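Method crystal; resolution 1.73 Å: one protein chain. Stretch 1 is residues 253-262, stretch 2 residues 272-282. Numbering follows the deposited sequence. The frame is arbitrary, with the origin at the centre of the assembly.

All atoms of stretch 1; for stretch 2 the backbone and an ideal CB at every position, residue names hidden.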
# COMPACT_ATOMS: atom_id res chain seq x y z
N THR B 253 34.36 -7.48 2.36
CA THR B 253 34.64 -7.76 0.97
C THR B 253 34.61 -6.51 0.10
O THR B 253 34.96 -6.59 -1.08
CB THR B 253 33.63 -8.76 0.43
OG1 THR B 253 32.30 -8.28 0.67
CG2 THR B 253 33.81 -10.11 1.11
N LEU B 254 34.20 -5.37 0.65
CA LEU B 254 34.19 -4.15 -0.15
C LEU B 254 35.56 -3.49 -0.14
O LEU B 254 36.31 -3.62 0.83
CB LEU B 254 33.17 -3.16 0.39
CG LEU B 254 31.70 -3.54 0.22
CD1 LEU B 254 30.84 -2.58 1.02
CD2 LEU B 254 31.30 -3.53 -1.24
N PRO B 255 35.90 -2.77 -1.21
CA PRO B 255 37.12 -1.96 -1.20
C PRO B 255 36.93 -0.76 -0.28
O PRO B 255 35.85 -0.60 0.30
CB PRO B 255 37.27 -1.54 -2.67
CG PRO B 255 35.86 -1.51 -3.18
CD PRO B 255 35.12 -2.59 -2.45
N GLU B 256 37.95 0.08 -0.13
CA GLU B 256 37.82 1.22 0.76
C GLU B 256 36.81 2.21 0.20
O GLU B 256 36.72 2.43 -1.01
CB GLU B 256 39.17 1.91 0.99
CG GLU B 256 40.06 2.11 -0.22
CD GLU B 256 41.46 2.56 0.17
OE1 GLU B 256 41.97 3.53 -0.44
OE2 GLU B 256 42.04 1.95 1.09
N GLY B 257 36.02 2.78 1.09
CA GLY B 257 35.02 3.76 0.71
C GLY B 257 33.96 3.85 1.79
O GLY B 257 33.99 3.15 2.79
N SER B 258 33.02 4.76 1.55
CA SER B 258 31.85 4.86 2.41
C SER B 258 30.76 5.59 1.65
O SER B 258 31.00 6.18 0.59
CB SER B 258 32.16 5.57 3.74
OG SER B 258 32.39 6.95 3.53
N THR B 259 29.56 5.55 2.21
CA THR B 259 28.36 6.09 1.59
C THR B 259 27.99 7.41 2.24
O THR B 259 27.98 7.52 3.47
CB THR B 259 27.20 5.10 1.72
OG1 THR B 259 27.53 3.88 1.04
CG2 THR B 259 25.93 5.69 1.14
N SER B 260 27.66 8.40 1.41
CA SER B 260 27.15 9.68 1.88
C SER B 260 25.79 10.04 1.30
O SER B 260 25.24 11.08 1.68
CB SER B 260 28.16 10.80 1.57
OG SER B 260 28.41 10.90 0.18
N THR B 261 25.22 9.23 0.41
CA THR B 261 23.91 9.49 -0.17
C THR B 261 23.22 8.16 -0.40
O THR B 261 23.86 7.23 -0.89
CB THR B 261 24.02 10.25 -1.50
OG1 THR B 261 24.97 11.31 -1.38
CG2 THR B 261 22.67 10.82 -1.92
N LEU B 262 21.94 8.07 -0.05
CA LEU B 262 21.18 6.83 -0.13
C LEU B 262 19.85 7.02 -0.84
O LEU B 262 19.23 8.08 -0.77
CB LEU B 262 20.87 6.26 1.25
CG LEU B 262 22.01 5.71 2.08
CD1 LEU B 262 21.61 5.69 3.55
CD2 LEU B 262 22.41 4.34 1.59
N UNK B 272 20.45 1.62 -2.04
CA UNK B 272 21.60 1.87 -2.90
C UNK B 272 22.30 3.11 -2.36
O UNK B 272 21.65 4.12 -2.08
CB UNK B 272 21.19 2.05 -4.36
N UNK B 273 23.60 3.00 -2.18
CA UNK B 273 24.39 4.13 -1.76
C UNK B 273 25.48 4.43 -2.77
O UNK B 273 25.88 3.55 -3.54
CB UNK B 273 25.00 3.87 -0.38
N UNK B 274 25.97 5.66 -2.79
CA UNK B 274 27.24 5.88 -3.44
C UNK B 274 28.34 5.23 -2.61
O UNK B 274 28.13 4.77 -1.49
CB UNK B 274 27.50 7.37 -3.63
N UNK B 275 29.53 5.14 -3.20
CA UNK B 275 30.64 4.47 -2.53
C UNK B 275 31.91 4.97 -3.18
O UNK B 275 32.68 4.20 -3.76
CB UNK B 275 30.53 2.95 -2.61
N UNK B 276 32.13 6.27 -3.08
CA UNK B 276 33.07 6.95 -3.93
C UNK B 276 32.33 7.48 -5.14
O UNK B 276 31.17 7.16 -5.39
CB UNK B 276 34.22 6.02 -4.34
N UNK B 277 33.02 8.29 -5.94
CA UNK B 277 32.31 9.04 -6.99
C UNK B 277 31.88 8.21 -8.19
O UNK B 277 30.98 8.64 -8.92
CB UNK B 277 33.20 10.18 -7.48
N UNK B 278 32.46 7.01 -8.41
CA UNK B 278 32.09 6.20 -9.57
C UNK B 278 31.70 4.78 -9.18
O UNK B 278 31.71 3.88 -10.01
CB UNK B 278 33.25 6.16 -10.57
N UNK B 279 31.30 4.57 -7.93
CA UNK B 279 30.84 3.27 -7.47
C UNK B 279 29.54 3.44 -6.71
O UNK B 279 29.28 4.51 -6.15
CB UNK B 279 31.90 2.59 -6.60
N UNK B 280 28.71 2.40 -6.71
CA UNK B 280 27.54 2.33 -5.84
C UNK B 280 27.56 0.99 -5.13
O UNK B 280 28.21 0.03 -5.57
CB UNK B 280 26.24 2.52 -6.63
N UNK B 281 26.87 0.93 -3.99
CA UNK B 281 26.66 -0.34 -3.31
C UNK B 281 25.17 -0.59 -3.19
O UNK B 281 24.36 0.33 -3.03
CB UNK B 281 27.33 -0.35 -1.93
N UNK B 282 24.82 -1.87 -3.28
CA UNK B 282 23.46 -2.35 -3.09
C UNK B 282 23.44 -3.09 -1.76
O UNK B 282 24.32 -3.92 -1.50
CB UNK B 282 23.00 -3.24 -4.24

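At position 272 CA-to-CB points away from stretch 1 and the ideal CB has none of its atoms within 5.5 Å, so a strand-favouring residue of almost any kind would fit. It is Ile-272, a branched residue at home in a strand; its backbone O receives a CA-H...O contact from CA of Leu-262 (3.4 Å).

Position 273 is far stricter. An ideal CB would lie 2.5 Å from Thr-259 CG2, a clash, and only 3.3 Å from Leu-262 CD2. Glycine suits, and Gly-273 lets its CA approach Thr-259 CG2 to 3.6 Å and Thr-261 O to 3.3 Å.

At 274 the CB points sideways, but the backbone NH groups of Ser-260 and Thr-261 and the hydroxyl of Ser-260 lie within reach of a short polar side chain. Asp or Asn could accept from the amides; an amide could also donate to the hydroxyl. The residue is Asn-274. With chi1 p, its OD1 accepts from Ser-260 N (2.8 Å) and Thr-261 N (3.0 Å), while ND2 donates to Ser-260 OG (3.1 Å). Asn-274 N donates to Thr-261 O (3.2 Å), and Thr-259 OG1 to Asn-274 O (2.7 Å).

From 275 the CB again points sideways, yet a long side chain could run beside the backbone of Gly-257 toward Leu-254 and the carbonyl of Pro-255. A flat ring would suit, better still with a donor at its tip. Tyr-275, chi1 t, lays one ring face against Gly-257, whose CA sits 4.0 Å from the centroid; a CB on Gly-257 would come 2.9 Å from Tyr-275 CE2. Tyr-275 OH donates to Pro-255 O (2.8 Å), and Leu-254 CD1 packs 4.0 Å from Tyr-275 CZ.

At 276, phi/psi of 92/171 would jam a CB against the preceding carbonyl, hence Gly-276, which opens a type I turn. Positions 277 and 278, mid-turn, are out of reach of stretch 1; phi of -74° at 277 admits proline, here Pro-277, and many polar residues would suit 278, here Asp-278.

Position 279 points toward stretch 1, but at a distance that favours a long side chain. The extended Arg-279 places its guanidinium face by Pro-255 CG, 3.6 Å from NH2. A water accepts from Arg-279 NH2 (2.8 Å) and donates to Glu-256 O (2.8 Å) and Tyr-275 O (2.9 Å).

Position 280 points away, so any strand-favouring residue would do; it is Ile-280. At 281 the CB faces Leu-254 and Thr-259, inviting an aliphatic residue; Ile-281 CG2 meets Leu-254 CD2 at 3.9 Å. Position 282, out of reach, is likewise open to many strand residues; it is Leu-282.

Stretch 2 272-282: IGNYGPDRIIL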
# COMPACT_ATOMS: atom_id res chain seq x y z
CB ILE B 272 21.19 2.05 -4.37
CG1 ILE B 272 20.55 0.76 -4.90
CG2 ILE B 272 22.43 2.40 -5.22
CD1 ILE B 272 20.01 0.89 -6.29
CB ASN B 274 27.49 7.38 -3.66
CG ASN B 274 27.69 8.16 -2.38
OD1 ASN B 274 27.18 7.81 -1.31
ND2 ASN B 274 28.44 9.25 -2.48
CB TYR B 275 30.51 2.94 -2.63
CG TYR B 275 31.28 2.21 -1.55
CD1 TYR B 275 30.86 2.24 -0.23
CD2 TYR B 275 32.42 1.48 -1.85
CE1 TYR B 275 31.55 1.58 0.77
CE2 TYR B 275 33.13 0.81 -0.87
CZ TYR B 275 32.69 0.87 0.45
OH TYR B 275 33.38 0.21 1.44
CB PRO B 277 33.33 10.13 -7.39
CG PRO B 277 34.65 9.63 -6.91
CD PRO B 277 34.39 8.75 -5.73
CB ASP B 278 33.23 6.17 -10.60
CG ASP B 278 34.49 5.51 -10.07
OD1 ASP B 278 34.54 5.13 -8.88
OD2 ASP B 278 35.46 5.38 -10.85
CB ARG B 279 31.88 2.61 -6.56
CG ARG B 279 33.14 2.18 -7.27
CD ARG B 279 34.27 1.98 -6.28
NE ARG B 279 35.35 1.20 -6.86
CZ ARG B 279 36.51 0.95 -6.25
NH1 ARG B 279 37.43 0.22 -6.86
NH2 ARG B 279 36.76 1.45 -5.05
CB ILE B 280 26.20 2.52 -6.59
CG1 ILE B 280 26.03 1.46 -7.70
CG2 ILE B 280 26.10 3.92 -7.16
CD1 ILE B 280 24.67 1.54 -8.43
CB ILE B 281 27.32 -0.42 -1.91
CG1 ILE B 281 26.98 0.80 -1.06
CG2 ILE B 281 28.82 -0.63 -2.04
CD1 ILE B 281 27.26 0.59 0.42
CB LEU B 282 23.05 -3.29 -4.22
CG LEU B 282 22.75 -2.74 -5.62
CD1 LEU B 282 23.86 -1.88 -6.17
CD2 LEU B 282 22.50 -3.93 -6.53
O HOH W 1 35.35 3.09 -3.35
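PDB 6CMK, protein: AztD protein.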